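Local coordinates for protein 3',5'-nucleoside bisphosphate phosphatase (PDB 2YB1) that hydrolyses nucleoside 3',5'-bisphosphates to the nucleoside 5'-phosphate and orthophosphate, using three manganese ions bound in its active site, at residues I4-H9 with V77-D82; M186-H191 with Y242-S247; G43-A48 with I57-G62; V63-S68 with E174-W179. All coordinates share one frame; numbering follows the deposited sequence.

Contact 1. Residues I4-H9 with V77-D82. With MN (manganese (II) ion), chain C.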
loop_
_atom_site.group_PDB
_atom_site.type_symbol
_atom_site.label_atom_id
_atom_site.label_comp_id
_atom_site.label_asym_id
_atom_site.label_seq_id
_atom_site.Cartn_x
_atom_site.Cartn_y
_atom_site.Cartn_z
ATOM N N ILE A 4 9.976 -9.625 -9.421
ATOM C CA ILE A 4 9.286 -9.682 -8.139
ATOM C C ILE A 4 8.467 -8.399 -7.929
ATOM O O ILE A 4 8.927 -7.303 -8.245
ATOM C CB ILE A 4 10.319 -9.769 -6.995
ATOM C CG1 ILE A 4 11.301 -10.917 -7.234
ATOM C CG2 ILE A 4 9.635 -9.916 -5.638
ATOM C CD1 ILE A 4 10.734 -12.260 -6.927
ATOM N N ASP A 5 7.229 -8.514 -7.462
ATOM C CA ASP A 5 6.498 -7.305 -7.106
ATOM C C ASP A 5 5.699 -7.537 -5.824
ATOM O O ASP A 5 4.707 -8.277 -5.830
ATOM C CB ASP A 5 5.580 -6.912 -8.270
ATOM C CG ASP A 5 4.934 -5.555 -8.076
ATOM O OD1 ASP A 5 5.098 -4.959 -6.982
ATOM O OD2 ASP A 5 4.260 -5.082 -9.021
ATOM N N LEU A 6 6.124 -6.881 -4.748
ATOM C CA LEU A 6 5.521 -7.011 -3.419
ATOM C C LEU A 6 4.607 -5.868 -2.968
ATOM O O LEU A 6 4.402 -5.700 -1.758
ATOM C CB LEU A 6 6.564 -7.374 -2.346
ATOM C CG LEU A 6 7.457 -8.549 -2.761
ATOM C CD1 LEU A 6 8.464 -8.903 -1.673
ATOM C CD2 LEU A 6 6.621 -9.777 -3.172
ATOM N N HIS A 7 4.232 -4.973 -3.884
ATOM C CA HIS A 7 3.271 -3.920 -3.544
ATOM C C HIS A 7 2.357 -3.532 -4.720
ATOM O O HIS A 7 2.838 -3.003 -5.710
ATOM C CB HIS A 7 4.069 -2.702 -3.065
ATOM C CG HIS A 7 3.246 -1.621 -2.441
ATOM N ND1 HIS A 7 3.721 -0.838 -1.407
ATOM C CD2 HIS A 7 2.001 -1.166 -2.715
ATOM C CE1 HIS A 7 2.796 0.041 -1.065
ATOM N NE2 HIS A 7 1.743 -0.139 -1.840
ATOM N N PHE A 8 1.052 -3.739 -4.592
ATOM C CA PHE A 8 0.088 -3.242 -5.587
ATOM C C PHE A 8 -1.336 -3.367 -5.055
ATOM O O PHE A 8 -1.558 -4.005 -4.019
ATOM C CB PHE A 8 0.247 -3.948 -6.963
ATOM C CG PHE A 8 0.240 -5.467 -6.908
ATOM C CD1 PHE A 8 -0.957 -6.181 -7.015
ATOM C CD2 PHE A 8 1.437 -6.186 -6.823
ATOM C CE1 PHE A 8 -0.967 -7.584 -6.967
ATOM C CE2 PHE A 8 1.437 -7.588 -6.782
ATOM C CZ PHE A 8 0.228 -8.289 -6.861
ATOM N N HIS A 9 -2.295 -2.814 -5.800
ATOM C CA HIS A 9 -3.668 -2.658 -5.319
ATOM C C HIS A 9 -4.699 -3.224 -6.277
ATOM O O HIS A 9 -4.416 -3.437 -7.456
ATOM C CB HIS A 9 -3.978 -1.178 -5.077
ATOM C CG HIS A 9 -3.143 -0.584 -3.990
ATOM N ND1 HIS A 9 -3.572 -0.507 -2.685
ATOM C CD2 HIS A 9 -1.878 -0.102 -4.001
ATOM C CE1 HIS A 9 -2.617 0.016 -1.938
ATOM N NE2 HIS A 9 -1.579 0.272 -2.712
ATOM N N VAL A 77 3.366 -1.807 5.151
ATOM C CA VAL A 77 2.965 -3.030 4.469
ATOM C C VAL A 77 3.204 -4.254 5.362
ATOM O O VAL A 77 4.215 -4.322 6.064
ATOM C CB VAL A 77 3.766 -3.189 3.150
ATOM C CG1 VAL A 77 3.785 -4.646 2.686
ATOM C CG2 VAL A 77 3.201 -2.263 2.066
ATOM N N GLY A 78 2.249 -5.178 5.418
ATOM C CA GLY A 78 2.561 -6.509 5.922
ATOM C C GLY A 78 2.691 -7.553 4.825
ATOM O O GLY A 78 1.863 -7.577 3.895
ATOM N N LEU A 79 3.619 -8.500 4.987
ATOM C CA LEU A 79 3.811 -9.547 3.978
ATOM C C LEU A 79 3.922 -10.907 4.651
ATOM O O LEU A 79 4.613 -11.040 5.668
ATOM C CB LEU A 79 5.077 -9.291 3.149
ATOM C CG LEU A 79 5.157 -8.022 2.281
ATOM C CD1 LEU A 79 6.570 -7.856 1.728
ATOM C CD2 LEU A 79 4.121 -8.056 1.145
ATOM N N GLY A 80 3.272 -11.918 4.070
ATOM C CA GLY A 80 3.264 -13.241 4.668
ATOM C C GLY A 80 2.321 -13.335 5.865
ATOM O O GLY A 80 2.472 -14.219 6.712
ATOM N N ILE A 81 1.341 -12.432 5.926
ATOM C CA ILE A 81 0.349 -12.421 7.007
ATOM C C ILE A 81 -0.696 -13.512 6.804
ATOM O O ILE A 81 -0.986 -13.895 5.672
ATOM C CB ILE A 81 -0.406 -11.066 7.072
ATOM C CG1 ILE A 81 -0.951 -10.706 5.681
ATOM C CG2 ILE A 81 0.505 -9.954 7.621
ATOM C CD1 ILE A 81 -2.076 -9.697 5.672
ATOM N N ASP A 82 -1.250 -14.006 7.908
ATOM C CA ASP A 82 -2.431 -14.862 7.889
ATOM C C ASP A 82 -3.623 -13.932 8.073
ATOM O O ASP A 82 -3.841 -13.400 9.161
ATOM C CB ASP A 82 -2.359 -15.887 9.032
ATOM C CG ASP A 82 -3.640 -16.712 9.188
ATOM O OD1 ASP A 82 -4.580 -16.585 8.370
ATOM O OD2 ASP A 82 -3.692 -17.507 10.148
HETATM MN MN MN C . 0.132 1.341 -1.950
#
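With its CG anti to the backbone N (chi1 -169°), His-7 swings its imidazole toward Val-77, whereas Leu-6 and Leu-79 each point at the other segment and meet across the barrel interior. The two leucines cross at about a right angle, CD1 of Leu-6 lying 4.0 Å from CD1 of Leu-79. The other branch of Leu-79, CD2, comes within 3.7 Å of the carbonyl O of Leu-6. Val-77 approaches the histidine ring obliquely, its CG2 3.8 Å from His-7 ND1. That nitrogen is hydrogen-bonded to Glu-218, which should fix the ring's rotation and leaves NE2 for the metal. His-7 NE2 binds the manganese ion at 2.2 Å, and His-9 NE2 reaches the same ion, with Glu-64 and Asp-248 among its other ligands. Just before His-7 the backbone makes an Asx turn, in which Asp-5 OD1 accepts a hydrogen bond from the backbone N of His-7 at 3.2 Å on its anti side, 35° out of the carboxylate plane. A His-X-His pair following the first strand and binding a metal at the mouth of the barrel is characteristic of the amidohydrolase superfamily, to which this PHP-family enzyme belongs.

Contact 2. Residues M186-H191 with Y242-S247. With MN (manganese (II) ion), chain D.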
loop_
_atom_site.group_PDB
_atom_site.type_symbol
_atom_site.label_atom_id
_atom_site.label_comp_id
_atom_site.label_asym_id
_atom_site.label_seq_id
_atom_site.Cartn_x
_atom_site.Cartn_y
_atom_site.Cartn_z
ATOM N N MET A 186 5.901 -10.131 8.085
ATOM C CA MET A 186 6.919 -9.113 8.312
ATOM C C MET A 186 6.334 -7.732 7.993
ATOM O O MET A 186 5.599 -7.574 7.014
ATOM C CB MET A 186 8.159 -9.393 7.448
ATOM C CG MET A 186 8.942 -10.636 7.896
ATOM S SD MET A 186 10.357 -10.981 6.840
ATOM C CE MET A 186 11.526 -9.714 7.395
ATOM N N ALA A 187 6.623 -6.752 8.851
ATOM C CA ALA A 187 6.184 -5.375 8.630
ATOM C C ALA A 187 7.231 -4.627 7.803
ATOM O O ALA A 187 8.438 -4.876 7.941
ATOM C CB ALA A 187 5.931 -4.668 9.949
ATOM N N VAL A 188 6.755 -3.739 6.933
ATOM C CA VAL A 188 7.606 -3.042 5.969
ATOM C C VAL A 188 7.197 -1.569 5.869
ATOM O O VAL A 188 6.036 -1.267 5.616
ATOM C CB VAL A 188 7.456 -3.678 4.550
ATOM C CG1 VAL A 188 8.317 -2.939 3.518
ATOM C CG2 VAL A 188 7.767 -5.171 4.577
ATOM N N ILE A 189 8.146 -0.650 6.038
ATOM C CA ILE A 189 7.844 0.761 5.820
ATOM C C ILE A 189 7.729 0.978 4.315
ATOM O O ILE A 189 8.680 0.729 3.561
ATOM C CB ILE A 189 8.954 1.672 6.366
ATOM C CG1 ILE A 189 8.996 1.604 7.900
ATOM C CG2 ILE A 189 8.738 3.111 5.887
ATOM C CD1 ILE A 189 10.231 2.260 8.506
ATOM N N ALA A 190 6.561 1.444 3.878
ATOM C CA ALA A 190 6.293 1.566 2.451
ATOM C C ALA A 190 6.784 2.909 1.910
ATOM O O ALA A 190 6.759 3.914 2.620
ATOM C CB ALA A 190 4.799 1.394 2.175
ATOM N N HIS A 191 7.282 2.890 0.677
ATOM C CA HIS A 191 7.625 4.096 -0.075
ATOM C C HIS A 191 8.121 5.264 0.788
ATOM O O HIS A 191 7.536 6.348 0.784
ATOM C CB HIS A 191 6.469 4.514 -1.003
ATOM C CG HIS A 191 5.163 4.707 -0.299
ATOM N ND1 HIS A 191 4.986 5.640 0.699
ATOM C CD2 HIS A 191 3.965 4.090 -0.457
ATOM C CE1 HIS A 191 3.738 5.587 1.131
ATOM N NE2 HIS A 191 3.099 4.656 0.444
ATOM N N TYR A 242 15.539 -5.562 6.108
ATOM C CA TYR A 242 15.407 -6.274 4.838
ATOM C C TYR A 242 14.713 -5.395 3.801
ATOM O O TYR A 242 13.811 -4.625 4.134
ATOM C CB TYR A 242 14.626 -7.583 5.042
ATOM C CG TYR A 242 15.396 -8.534 5.929
ATOM C CD1 TYR A 242 16.426 -9.307 5.410
ATOM C CD2 TYR A 242 15.125 -8.625 7.291
ATOM C CE1 TYR A 242 17.160 -10.156 6.220
ATOM C CE2 TYR A 242 15.853 -9.481 8.116
ATOM C CZ TYR A 242 16.870 -10.244 7.567
ATOM O OH TYR A 242 17.614 -11.102 8.359
ATOM N N ALA A 243 15.134 -5.521 2.545
ATOM C CA ALA A 243 14.654 -4.632 1.486
ATOM C C ALA A 243 13.499 -5.254 0.739
ATOM O O ALA A 243 13.555 -6.415 0.337
ATOM C CB ALA A 243 15.778 -4.287 0.513
ATOM N N SER A 244 12.456 -4.459 0.538
ATOM C CA SER A 244 11.310 -4.899 -0.224
ATOM C C SER A 244 11.255 -4.108 -1.525
ATOM O O SER A 244 11.885 -3.048 -1.646
ATOM C CB SER A 244 10.028 -4.692 0.561
ATOM O OG SER A 244 8.987 -5.385 -0.078
ATOM N N SER A 245 10.551 -4.671 -2.508
ATOM C CA SER A 245 10.364 -4.052 -3.809
ATOM C C SER A 245 8.877 -4.129 -4.207
ATOM O O SER A 245 8.246 -5.186 -4.089
ATOM C CB SER A 245 11.222 -4.790 -4.841
ATOM O OG SER A 245 12.556 -4.978 -4.368
ATOM N N GLY A 246 8.303 -3.017 -4.645
ATOM C CA GLY A 246 6.974 -3.098 -5.224
ATOM C C GLY A 246 6.645 -1.923 -6.122
ATOM O O GLY A 246 7.114 -0.813 -5.895
ATOM N N SER A 247 5.786 -2.167 -7.109
ATOM C CA SER A 247 5.463 -1.170 -8.123
ATOM C C SER A 247 4.507 -0.125 -7.568
ATOM O O SER A 247 4.479 1.018 -8.032
ATOM C CB SER A 247 4.805 -1.856 -9.323
ATOM O OG SER A 247 3.583 -2.464 -8.934
HETATM MN MN MN D . 1.122 3.844 0.487
#
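Two strands of the PHP barrel, 186-189 and 242-246, face each other here through side chains alone, for strand 216-221 lies between them in the sheet order and no hydrogen bond joins them directly. Their backbones stay apart, the CA atoms of Val-188 and Ser-244 being 7.5 Å from each other. At this level Val-188 CG1 meets CB of Ser-244 at 3.8 Å, a small contact of methyl against methylene in the buried interior. Ile-272 of helix 272-275 also packs on Val-188, and Leu-79 on Ser-244. Two residues earlier, the chain of Met-186 bends at chi3 (76°), which turns its terminal methyl toward Tyr-242; the two side chains meet at a slant. Ile-272 touches Met-186 as well, and Glu-275 of the same helix touches the tyrosine, so the short helix borders this end of the contact. Beyond the strand, His-191 carries the segment into the active site: its backbone N is hydrogen-bonded to Glu-218, and its NE2 binds a manganese ion at 2.1 Å together with Glu-64 and His-75. The methyl of Ala-190 lies over one face of the His-191 ring, toward its rim. At the other end, Met-186 CE stands 3.8 Å from Tyr-242 CD2.

Contact 3. Residues G43-A48 with I57-G62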
loop_
_atom_site.group_PDB
_atom_site.type_symbol
_atom_site.label_atom_id
_atom_site.label_comp_id
_atom_site.label_asym_id
_atom_site.label_seq_id
_atom_site.Cartn_x
_atom_site.Cartn_y
_atom_site.Cartn_z
ATOM N N GLY A 43 -9.533 -8.255 1.849
ATOM C CA GLY A 43 -10.651 -8.868 1.140
ATOM C C GLY A 43 -10.357 -9.414 -0.242
ATOM O O GLY A 43 -11.144 -10.196 -0.794
ATOM N N GLY A 44 -9.233 -9.006 -0.820
ATOM C CA GLY A 44 -8.886 -9.476 -2.149
ATOM C C GLY A 44 -7.895 -10.626 -2.203
ATOM O O GLY A 44 -7.606 -11.147 -3.291
ATOM N N LEU A 45 -7.380 -11.031 -1.042
ATOM C CA LEU A 45 -6.287 -12.009 -0.991
ATOM C C LEU A 45 -6.642 -13.423 -1.480
ATOM O O LEU A 45 -5.854 -14.031 -2.208
ATOM C CB LEU A 45 -5.648 -12.064 0.414
ATOM C CG LEU A 45 -4.989 -10.766 0.882
ATOM C CD1 LEU A 45 -4.320 -10.959 2.248
ATOM C CD2 LEU A 45 -3.977 -10.255 -0.172
ATOM N N ALA A 46 -7.796 -13.957 -1.077
ATOM C CA ALA A 46 -8.184 -15.313 -1.497
ATOM C C ALA A 46 -8.302 -15.400 -3.015
ATOM O O ALA A 46 -7.832 -16.361 -3.637
ATOM C CB ALA A 46 -9.500 -15.729 -0.853
ATOM N N GLU A 47 -8.936 -14.398 -3.608
ATOM C CA GLU A 47 -9.072 -14.348 -5.064
ATOM C C GLU A 47 -7.706 -14.189 -5.750
ATOM O O GLU A 47 -7.398 -14.887 -6.730
ATOM C CB GLU A 47 -10.001 -13.206 -5.480
ATOM C CG GLU A 47 -10.163 -13.074 -6.988
ATOM C CD GLU A 47 -11.053 -11.909 -7.386
ATOM O OE1 GLU A 47 -11.858 -11.442 -6.551
ATOM O OE2 GLU A 47 -10.942 -11.461 -8.545
ATOM N N ALA A 48 -6.899 -13.256 -5.254
ATOM C CA ALA A 48 -5.566 -13.045 -5.817
ATOM C C ALA A 48 -4.733 -14.324 -5.739
ATOM O O ALA A 48 -4.048 -14.680 -6.695
ATOM C CB ALA A 48 -4.840 -11.884 -5.107
ATOM N N ILE A 57 2.260 -18.902 -10.332
ATOM C CA ILE A 57 3.044 -17.828 -9.704
ATOM C C ILE A 57 2.992 -17.879 -8.178
ATOM O O ILE A 57 1.912 -17.749 -7.589
ATOM C CB ILE A 57 2.504 -16.438 -10.118
ATOM C CG1 ILE A 57 2.457 -16.295 -11.648
ATOM C CG2 ILE A 57 3.328 -15.321 -9.468
ATOM C CD1 ILE A 57 1.631 -15.093 -12.142
ATOM N N PRO A 58 4.157 -18.048 -7.526
ATOM C CA PRO A 58 4.205 -17.971 -6.058
ATOM C C PRO A 58 3.636 -16.647 -5.550
ATOM O O PRO A 58 3.816 -15.597 -6.190
ATOM C CB PRO A 58 5.707 -18.056 -5.750
ATOM C CG PRO A 58 6.263 -18.857 -6.894
ATOM C CD PRO A 58 5.474 -18.385 -8.105
ATOM N N PHE A 59 2.974 -16.702 -4.394
ATOM C CA PHE A 59 2.184 -15.585 -3.907
ATOM C C PHE A 59 2.348 -15.433 -2.402
ATOM O O PHE A 59 2.449 -16.425 -1.676
ATOM C CB PHE A 59 0.695 -15.798 -4.265
ATOM C CG PHE A 59 -0.206 -14.669 -3.841
ATOM C CD1 PHE A 59 -0.311 -13.526 -4.614
ATOM C CD2 PHE A 59 -0.943 -14.748 -2.659
ATOM C CE1 PHE A 59 -1.135 -12.471 -4.222
ATOM C CE2 PHE A 59 -1.774 -13.701 -2.265
ATOM C CZ PHE A 59 -1.869 -12.563 -3.042
ATOM N N LEU A 60 2.390 -14.180 -1.951
ATOM C CA LEU A 60 2.360 -13.846 -0.532
ATOM C C LEU A 60 1.127 -13.014 -0.203
ATOM O O LEU A 60 0.842 -12.042 -0.889
ATOM C CB LEU A 60 3.601 -13.025 -0.176
ATOM C CG LEU A 60 4.909 -13.795 -0.051
ATOM C CD1 LEU A 60 6.062 -12.847 -0.263
ATOM C CD2 LEU A 60 4.970 -14.444 1.353
ATOM N N ASN A 61 0.396 -13.395 0.843
ATOM C CA ASN A 61 -0.634 -12.535 1.420
ATOM C C ASN A 61 -0.050 -11.204 1.894
ATOM O O ASN A 61 0.958 -11.186 2.602
ATOM C CB ASN A 61 -1.291 -13.223 2.624
ATOM C CG ASN A 61 -2.117 -14.437 2.229
ATOM O OD1 ASN A 61 -2.148 -15.441 2.950
ATOM N ND2 ASN A 61 -2.797 -14.349 1.095
ATOM N N GLY A 62 -0.713 -10.096 1.571
ATOM C CA GLY A 62 -0.173 -8.793 1.925
ATOM C C GLY A 62 -1.258 -7.813 2.315
ATOM O O GLY A 62 -2.449 -8.094 2.168
#
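Leu-45, in the first turn of helix 45-54, points toward strand 59-69 and meets it along its whole length. Its CB lies beside the amide end of Asn-61, whose own CB is 3.8 Å from Leu-45 CD1. Leu-45 CG follows at 3.9 Å from the carbonyl O of Gly-62. At the tip both methyls abut that oxygen from the same side, Leu-45 CD1 at 3.4 Å and Leu-45 CD2 at 3.5 Å from Gly-62 O. Leu-45 CD2 also comes to 4.2 Å from Phe-59 CZ. One turn later Ala-48 takes up the ring: Ala-48 CB is 3.7 Å from Phe-59 CZ, while the alanine carbonyl carbon stands over one face of the ring, offset toward the rim. The phenyl group reaches this place because its CG is anti to the backbone N (chi1 -178°), which extends the ring from the strand to the helix. The contact belongs to the beta-alpha-beta unit formed by strand 33-36, helix 45-54 and strand 59-69. Phe-59 also packs on Ala-49 and Ala-52 of the same helix and on Ile-23 of helix 19-27, while Leu-36 of strand 33-36 touches Ala-48, so the ring sits between two helices on the outer side of the sheet.

Contact 4. Residues V63-S68 with E174-W179; sequences VEVSVS and EDAVGW. With MN (manganese (II) ion), chain C; MN (manganese (II) ion), chain D.
Strand residues 63-68 run past a turn of helix 173-182, coming nearest where the CA atoms of Val-65 and Ala-176 are 6.4 Å apart. In the PHP barrel this strand carries its metal ligand on one side and meets the helical layer with the other. The helix offers the small side chain of Ala-176, whose methyl points toward the strand and is met by two valines. Val-65 uses CG1, the branch anti to its backbone N (chi1 -174°), and this methyl of Val-65 touches Ala-176 CB at 3.6 Å. From two residues further along, Val-67 uses CG2, the branch anti to the carbonyl carbon. The alanine methyl is therefore held against both valines. Leu-92 of helix 86-96 and Ile-180 of the same helix 173-182 also pack on Val-65, while Val-74 and Ile-76 of strand 72-79 adjoin Val-67. Ser-66, between the two valines, points away from the helix, and its OG is hydrogen-bonded to Asp-40. Glu-64, the residue before Val-65, extends into the active site, where its carboxylate bridges two manganese ions. Glu-64 OE1 binds one ion at 2.3 Å and Glu-64 OE2 the other at 2.1 Å. His-7, His-9 and Asp-248 join it at the first ion, His-75 and His-191 at the second. The closest approach of strand and helix is Val-67 CG2 to Ala-176 CB, 3.5 Å, slightly tighter than usual for two carbons.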
loop_
_atom_site.group_PDB
_atom_site.type_symbol
_atom_site.label_atom_id
_atom_site.label_comp_id
_atom_site.label_asym_id
_atom_site.label_seq_id
_atom_site.Cartn_x
_atom_site.Cartn_y
_atom_site.Cartn_z
ATOM N N VAL A 63 -0.846 -6.675 2.870
ATOM C CA VAL A 63 -1.768 -5.603 3.206
ATOM C C VAL A 63 -0.963 -4.303 3.330
ATOM O O VAL A 63 0.243 -4.341 3.563
ATOM C CB VAL A 63 -2.473 -5.897 4.545
ATOM C CG1 VAL A 63 -1.474 -5.823 5.688
ATOM C CG2 VAL A 63 -3.656 -4.929 4.781
ATOM N N GLU A 64 -1.622 -3.163 3.162
ATOM C CA GLU A 64 -0.980 -1.879 3.427
ATOM C C GLU A 64 -1.756 -1.108 4.500
ATOM O O GLU A 64 -2.893 -0.672 4.272
ATOM C CB GLU A 64 -0.859 -1.038 2.148
ATOM C CG GLU A 64 -0.114 0.264 2.410
ATOM C CD GLU A 64 0.170 1.053 1.166
ATOM O OE1 GLU A 64 -0.533 0.866 0.160
ATOM O OE2 GLU A 64 1.129 1.851 1.198
ATOM N N VAL A 65 -1.130 -0.917 5.659
ATOM C CA VAL A 65 -1.816 -0.350 6.828
ATOM C C VAL A 65 -1.545 1.135 7.016
ATOM O O VAL A 65 -0.388 1.555 7.049
ATOM C CB VAL A 65 -1.380 -1.061 8.125
ATOM C CG1 VAL A 65 -2.232 -0.549 9.330
ATOM C CG2 VAL A 65 -1.471 -2.583 7.955
ATOM N N SER A 66 -2.620 1.913 7.137
ATOM C CA SER A 66 -2.546 3.360 7.346
ATOM C C SER A 66 -2.196 3.659 8.798
ATOM O O SER A 66 -2.831 3.137 9.718
ATOM C CB SER A 66 -3.892 4.019 7.020
ATOM O OG SER A 66 -4.350 3.681 5.714
ATOM N N VAL A 67 -1.194 4.518 8.983
ATOM C CA VAL A 67 -0.650 4.841 10.297
ATOM C C VAL A 67 -0.512 6.361 10.453
ATOM O O VAL A 67 -0.092 7.053 9.524
ATOM C CB VAL A 67 0.743 4.157 10.502
ATOM C CG1 VAL A 67 1.507 4.754 11.709
ATOM C CG2 VAL A 67 0.580 2.652 10.672
ATOM N N SER A 68 -0.891 6.884 11.618
ATOM C CA SER A 68 -0.553 8.269 11.945
ATOM C C SER A 68 0.588 8.222 12.946
ATOM O O SER A 68 0.463 7.630 14.026
ATOM C CB SER A 68 -1.748 9.035 12.522
ATOM O OG SER A 68 -2.832 9.071 11.608
ATOM N N GLU A 174 2.789 1.193 16.564
ATOM C CA GLU A 174 2.903 -0.013 17.374
ATOM C C GLU A 174 1.801 -1.024 17.049
ATOM O O GLU A 174 2.058 -2.228 16.934
ATOM C CB GLU A 174 2.915 0.341 18.873
ATOM C CG GLU A 174 4.203 1.051 19.297
ATOM C CD GLU A 174 4.098 1.756 20.644
ATOM O OE1 GLU A 174 3.056 2.407 20.900
ATOM O OE2 GLU A 174 5.069 1.664 21.434
ATOM N N ASP A 175 0.577 -0.536 16.888
ATOM C CA ASP A 175 -0.532 -1.419 16.527
ATOM C C ASP A 175 -0.360 -2.035 15.143
ATOM O O ASP A 175 -0.533 -3.243 14.983
ATOM C CB ASP A 175 -1.871 -0.699 16.625
ATOM C CG ASP A 175 -2.409 -0.662 18.045
ATOM O OD1 ASP A 175 -1.891 -1.413 18.900
ATOM O OD2 ASP A 175 -3.357 0.102 18.297
ATOM N N ALA A 176 -0.021 -1.220 14.144
ATOM C CA ALA A 176 0.099 -1.734 12.777
ATOM C C ALA A 176 1.152 -2.837 12.665
ATOM O O ALA A 176 0.877 -3.911 12.118
ATOM C CB ALA A 176 0.387 -0.615 11.789
ATOM N N VAL A 177 2.350 -2.570 13.185
ATOM C CA VAL A 177 3.435 -3.553 13.162
ATOM C C VAL A 177 3.086 -4.818 13.960
ATOM O O VAL A 177 3.300 -5.928 13.482
ATOM C CB VAL A 177 4.767 -2.958 13.685
ATOM C CG1 VAL A 177 5.826 -4.040 13.783
ATOM C CG2 VAL A 177 5.230 -1.821 12.773
ATOM N N GLY A 178 2.540 -4.643 15.163
ATOM C CA GLY A 178 2.170 -5.770 16.005
ATOM C C GLY A 178 1.069 -6.649 15.432
ATOM O O GLY A 178 1.083 -7.873 15.611
ATOM N N TRP A 179 0.095 -6.033 14.766
ATOM C CA TRP A 179 -0.952 -6.803 14.096
ATOM C C TRP A 179 -0.320 -7.666 12.999
ATOM O O TRP A 179 -0.634 -8.844 12.839
ATOM C CB TRP A 179 -2.016 -5.872 13.497
ATOM C CG TRP A 179 -2.859 -5.145 14.529
ATOM C CD1 TRP A 179 -3.129 -5.548 15.808
ATOM C CD2 TRP A 179 -3.528 -3.889 14.357
ATOM N NE1 TRP A 179 -3.923 -4.622 16.439
ATOM C CE2 TRP A 179 -4.184 -3.596 15.571
ATOM C CE3 TRP A 179 -3.647 -2.992 13.288
ATOM C CZ2 TRP A 179 -4.946 -2.440 15.749
ATOM C CZ3 TRP A 179 -4.401 -1.838 13.469
ATOM C CH2 TRP A 179 -5.041 -1.575 14.691
HETATM MN MN MN C . 0.132 1.341 -1.950
HETATM MN MN MN D . 1.122 3.844 0.487
#

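How the contacts relate
All four contacts reach one mixed seven-stranded sheet, which curls into the PHP barrel. Contact 3 is nested along the chain within the loop closed by contact 1, contact 4 crosses contact 1, and contact 2 follows all of them. Contacts 1 and 2 have centres about 8 Å apart and meet through neighbouring strands 72-79 and 186-189. Contacts 3 and 4 share strand 59-69, yet their centres lie about 19 Å apart, whereas contacts 2 and 3 do not touch. Contacts 1 and 4 supply ligands to one manganese ion, contacts 2 and 4 to another, so residues distant in sequence converge on a single metal centre for phosphate ester hydrolysis.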